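Local coordinates for protein AvrL567-D (Melampsora lini, PDB 2QVT) that is a flax rust avirulence protein, probably an effector whose recognition by the host triggers disease resistance in flax, at residues L96-N104 / A114-R122. Numbering follows the deposited sequence.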
ATOM      1  N   LEU A  96      11.936  10.767  -0.876  1.00 33.10           N
ATOM      2  CA  LEU A  96      11.642  10.073  -2.101  1.00 32.00           C
ATOM      3  C   LEU A  96      10.746   8.836  -1.839  1.00 30.44           C
ATOM      4  O   LEU A  96      11.071   7.903  -1.043  1.00 29.04           O
ATOM      5  CB  LEU A  96      12.937   9.701  -2.826  1.00 31.82           C
ATOM      6  CG  LEU A  96      12.832   8.658  -3.959  1.00 36.57           C
ATOM      7  CD1 LEU A  96      12.455   9.312  -5.308  1.00 37.98           C
ATOM      8  CD2 LEU A  96      14.094   7.775  -4.099  1.00 34.33           C
ATOM      9  N   ALA A  97       9.635   8.826  -2.567  1.00 28.54           N
ATOM     10  CA  ALA A  97       8.649   7.770  -2.462  1.00 27.24           C
ATOM     11  C   ALA A  97       9.126   6.619  -3.285  1.00 26.15           C
ATOM     12  O   ALA A  97       9.735   6.791  -4.346  1.00 26.93           O
ATOM     13  CB  ALA A  97       7.280   8.247  -2.962  1.00 26.62           C
ATOM     14  N   ARG A  98       8.824   5.434  -2.804  1.00 24.66           N
ATOM     15  CA  ARG A  98       9.140   4.228  -3.528  1.00 23.87           C
ATOM     16  C   ARG A  98       7.818   3.711  -4.032  1.00 22.84           C
ATOM     17  O   ARG A  98       6.760   4.177  -3.663  1.00 20.36           O
ATOM     18  CB  ARG A  98       9.788   3.198  -2.592  1.00 23.10           C
ATOM     19  CG  ARG A  98      11.264   2.882  -2.717  1.00 24.08           C
ATOM     20  CD  ARG A  98      12.305   4.020  -2.829  1.00 28.08           C
ATOM     21  NE  ARG A  98      12.430   5.023  -1.777  1.00 26.24           N
ATOM     22  CZ  ARG A  98      13.580   5.462  -1.231  1.00 25.38           C
ATOM     23  NH1 ARG A  98      14.742   4.932  -1.534  1.00 27.22           N
ATOM     24  NH2 ARG A  98      13.559   6.444  -0.339  1.00 23.08           N
ATOM     25  N   THR A  99       7.896   2.708  -4.879  1.00 23.72           N
ATOM     26  CA  THR A  99       6.676   2.093  -5.374  1.00 23.70           C
ATOM     27  C   THR A  99       6.522   0.610  -4.952  1.00 23.13           C
ATOM     28  O   THR A  99       7.530  -0.079  -4.760  1.00 22.51           O
ATOM     29  CB  THR A  99       6.502   2.382  -6.892  1.00 23.40           C
ATOM     30  OG1 THR A  99       5.219   1.931  -7.308  1.00 24.35           O
ATOM     31  CG2 THR A  99       7.569   1.751  -7.721  1.00 24.24           C
ATOM     32  N   LEU A 100       5.272   0.169  -4.699  1.00 23.27           N
ATOM     33  CA  LEU A 100       4.951  -1.271  -4.504  1.00 22.88           C
ATOM     34  C   LEU A 100       4.545  -1.994  -5.819  1.00 23.26           C
ATOM     35  O   LEU A 100       4.412  -3.246  -5.870  1.00 22.89           O
ATOM     36  CB  LEU A 100       3.918  -1.522  -3.341  1.00 22.04           C
ATOM     37  CG  LEU A 100       4.385  -1.118  -1.892  1.00 23.12           C
ATOM     38  CD1 LEU A 100       3.281  -1.078  -0.833  1.00 17.68           C
ATOM     39  CD2 LEU A 100       5.573  -1.947  -1.345  1.00 17.92           C
ATOM     40  N   GLY A 101       4.376  -1.227  -6.886  1.00 22.89           N
ATOM     41  CA  GLY A 101       3.756  -1.790  -8.077  1.00 23.96           C
ATOM     42  C   GLY A 101       2.481  -1.018  -8.369  1.00 24.64           C
ATOM     43  O   GLY A 101       2.281   0.082  -7.843  1.00 23.83           O
ATOM     44  N   THR A 102       1.636  -1.567  -9.235  1.00 25.36           N
ATOM     45  CA  THR A 102       0.482  -0.813  -9.690  1.00 26.16           C
ATOM     46  C   THR A 102      -0.749  -1.577  -9.313  1.00 25.84           C
ATOM     47  O   THR A 102      -0.708  -2.786  -9.158  1.00 25.44           O
ATOM     48  CB  THR A 102       0.476  -0.510 -11.239  1.00 25.93           C
ATOM     49  OG1 THR A 102       0.601  -1.739 -11.947  1.00 30.73           O
ATOM     50  CG2 THR A 102       1.624   0.469 -11.660  1.00 26.79           C
ATOM     51  N   VAL A 103      -1.842  -0.838  -9.129  1.00 25.00           N
ATOM     52  CA  VAL A 103      -3.118  -1.446  -8.952  1.00 24.83           C
ATOM     53  C   VAL A 103      -4.017  -0.878 -10.059  1.00 26.23           C
ATOM     54  O   VAL A 103      -3.695   0.150 -10.657  1.00 26.43           O
ATOM     55  CB  VAL A 103      -3.650  -1.221  -7.507  1.00 24.84           C
ATOM     56  CG1 VAL A 103      -2.769  -1.997  -6.497  1.00 21.75           C
ATOM     57  CG2 VAL A 103      -3.696   0.247  -7.175  1.00 23.88           C
ATOM     58  N   ASN A 104      -5.130  -1.535 -10.348  1.00 26.24           N
ATOM     59  CA  ASN A 104      -6.013  -0.989 -11.363  1.00 26.63           C
ATOM     60  C   ASN A 104      -7.495  -1.215 -11.050  1.00 26.87           C
ATOM     61  O   ASN A 104      -7.843  -1.987 -10.142  1.00 26.53           O
ATOM     62  CB  ASN A 104      -5.623  -1.527 -12.748  1.00 26.25           C
ATOM     63  CG  ASN A 104      -5.660  -3.006 -12.808  1.00 25.87           C
ATOM     64  OD1 ASN A 104      -6.735  -3.579 -12.856  1.00 27.67           O
ATOM     65  ND2 ASN A 104      -4.483  -3.652 -12.768  1.00 23.23           N
ATOM     66  N   ALA A 114      -0.143  -5.824  -5.516  1.00 29.03           N
ATOM     67  CA  ALA A 114       0.341  -4.873  -6.499  1.00 29.51           C
ATOM     68  C   ALA A 114       1.115  -5.616  -7.627  1.00 30.95           C
ATOM     69  O   ALA A 114       1.869  -6.579  -7.384  1.00 29.21           O
ATOM     70  CB  ALA A 114       1.207  -3.810  -5.849  1.00 28.79           C
ATOM     71  N   HIS A 115       0.891  -5.159  -8.855  1.00 32.74           N
ATOM     72  CA  HIS A 115       1.578  -5.657 -10.042  1.00 35.94           C
ATOM     73  C   HIS A 115       2.954  -4.973 -10.174  1.00 36.74           C
ATOM     74  O   HIS A 115       3.055  -3.745 -10.283  1.00 36.79           O
ATOM     75  CB  HIS A 115       0.665  -5.471 -11.280  1.00 35.63           C
ATOM     76  CG  HIS A 115       1.191  -6.106 -12.521  1.00 41.98           C
ATOM     77  ND1 HIS A 115       0.669  -5.842 -13.771  1.00 48.10           N
ATOM     78  CD2 HIS A 115       2.225  -6.965 -12.717  1.00 46.85           C
ATOM     79  CE1 HIS A 115       1.349  -6.522 -14.679  1.00 50.04           C
ATOM     80  NE2 HIS A 115       2.301  -7.206 -14.065  1.00 49.64           N
ATOM     81  N   ARG A 116       4.013  -5.767 -10.097  1.00 38.48           N
ATOM     82  CA  ARG A 116       5.366  -5.224 -10.086  1.00 41.89           C
ATOM     83  C   ARG A 116       5.927  -5.181 -11.514  1.00 42.80           C
ATOM     84  O   ARG A 116       5.759  -6.148 -12.259  1.00 42.83           O
ATOM     85  CB  ARG A 116       6.282  -6.048  -9.159  1.00 41.28           C
ATOM     86  CG  ARG A 116       5.782  -6.153  -7.699  1.00 43.96           C
ATOM     87  CD  ARG A 116       6.782  -6.900  -6.796  1.00 45.38           C
ATOM     88  NE  ARG A 116       7.214  -8.173  -7.381  1.00 52.98           N
ATOM     89  CZ  ARG A 116       8.388  -8.777  -7.165  1.00 55.68           C
ATOM     90  NH1 ARG A 116       9.304  -8.249  -6.352  1.00 55.22           N
ATOM     91  NH2 ARG A 116       8.651  -9.929  -7.778  1.00 57.41           N
ATOM     92  N   HIS A 117       6.583  -4.074 -11.881  1.00 44.61           N
ATOM     93  CA  HIS A 117       7.081  -3.847 -13.257  1.00 47.24           C
ATOM     94  C   HIS A 117       8.605  -3.831 -13.326  1.00 48.03           C
ATOM     95  O   HIS A 117       9.196  -3.940 -14.418  1.00 47.99           O
ATOM     96  CB  HIS A 117       6.528  -2.534 -13.833  1.00 47.86           C
ATOM     97  CG  HIS A 117       5.035  -2.444 -13.769  1.00 50.54           C
ATOM     98  ND1 HIS A 117       4.224  -2.803 -14.824  1.00 52.61           N
ATOM     99  CD2 HIS A 117       4.205  -2.092 -12.755  1.00 51.82           C
ATOM    100  CE1 HIS A 117       2.958  -2.653 -14.470  1.00 54.60           C
ATOM    101  NE2 HIS A 117       2.919  -2.222 -13.220  1.00 53.38           N
ATOM    102  N   SER A 118       9.230  -3.704 -12.150  1.00 48.49           N
ATOM    103  CA  SER A 118      10.685  -3.715 -12.017  1.00 48.66           C
ATOM    104  C   SER A 118      11.104  -4.744 -10.978  1.00 48.42           C
ATOM    105  O   SER A 118      10.356  -5.009 -10.036  1.00 48.51           O
ATOM    106  CB  SER A 118      11.163  -2.326 -11.618  1.00 48.96           C
ATOM    107  OG  SER A 118      12.495  -2.347 -11.147  1.00 51.38           O
ATOM    108  N   GLY A 119      12.279  -5.348 -11.171  1.00 48.52           N
ATOM    109  CA  GLY A 119      12.892  -6.277 -10.199  1.00 47.92           C
ATOM    110  C   GLY A 119      13.299  -5.560  -8.915  1.00 47.83           C
ATOM    111  O   GLY A 119      13.333  -6.167  -7.841  1.00 48.66           O
ATOM    112  N   ALA A 120      13.563  -4.256  -9.030  1.00 47.09           N
ATOM    113  CA  ALA A 120      13.827  -3.353  -7.890  1.00 46.26           C
ATOM    114  C   ALA A 120      12.625  -3.091  -6.927  1.00 44.84           C
ATOM    115  O   ALA A 120      12.818  -2.632  -5.787  1.00 44.84           O
ATOM    116  CB  ALA A 120      14.398  -1.992  -8.415  1.00 46.69           C
ATOM    117  N   THR A 121      11.403  -3.354  -7.395  1.00 42.69           N
ATOM    118  CA  THR A 121      10.186  -3.190  -6.571  1.00 40.22           C
ATOM    119  C   THR A 121      10.177  -4.221  -5.440  1.00 38.04           C
ATOM    120  O   THR A 121      10.088  -5.392  -5.693  1.00 37.24           O
ATOM    121  CB  THR A 121       8.914  -3.304  -7.463  1.00 39.98           C
ATOM    122  OG1 THR A 121       9.001  -2.344  -8.522  1.00 41.64           O
ATOM    123  CG2 THR A 121       7.620  -3.047  -6.687  1.00 39.11           C
ATOM    124  N   ARG A 122      10.304  -3.779  -4.193  1.00 37.43           N
ATOM    125  CA  ARG A 122      10.150  -4.682  -3.026  1.00 36.27           C
ATOM    126  C   ARG A 122       8.782  -5.370  -3.045  1.00 35.26           C
ATOM    127  O   ARG A 122       7.762  -4.698  -3.253  1.00 33.55           O
ATOM    128  CB  ARG A 122      10.301  -3.908  -1.709  1.00 37.09           C
ATOM    129  CG  ARG A 122      11.576  -3.061  -1.614  1.00 38.29           C
ATOM    130  CD  ARG A 122      12.575  -3.677  -0.691  1.00 41.51           C
ATOM    131  NE  ARG A 122      13.926  -3.720  -1.263  1.00 42.55           N
ATOM    132  CZ  ARG A 122      14.712  -4.797  -1.247  1.00 41.99           C
ATOM    133  NH1 ARG A 122      14.307  -5.905  -0.643  1.00 40.77           N
ATOM    134  NH2 ARG A 122      15.925  -4.755  -1.819  1.00 44.17           N
TER
HETATM  135  O   HOH W   1       9.754  -0.771  -3.346  1.00 27.06           O
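Thr102 OG1 and His117 NE2 are hydrogen-bonded at 2.7 Å, the hydroxyl in the plane of the imidazole at its edge and the two side chains crossing at about a right angle. A chi1 of 55° sets OG1 between the backbone N and the carbonyl carbon of Thr102, and Thr102 CG2 also lies against the ring. CE1 of His117 in turn sits above the His115 ring, offset toward its rim. In the backbone, Thr102 and His115 form an antiparallel hydrogen-bonded pair: His115 N reaches Thr102 O at 2.9 Å, nearly straight at 166°, whereas Thr102 N to His115 O, 2.8 Å, is more bent. Through this single bridge the loop that follows strand 98-104 folds back along that strand, which is outermost in the four-stranded antiparallel sheet and is bonded on its other flank to strand 81-86. There Leu100 and Gly101 both bond to Val84, consistent with a beta bulge. Gly101, at a phi of 119°, has no side chain to hold the chains apart, and its CA comes within 4.3 Å of Arg116 CA. The methyls Ala114 CB and Thr121 CG2 make van der Waals contact with Leu100 O, each at 3.3 Å, while Ala114 also packs on Phe69 of strand 67-71. Just past the type I turn from Ser118 to Thr121, a water bridges the segments, donating to Thr99 O at 2.7 Å and accepting from Arg122 N. Arg116, bent at chi3, returns its NH1 to Thr121 O at 3.0 Å, almost in line with that carbonyl bond.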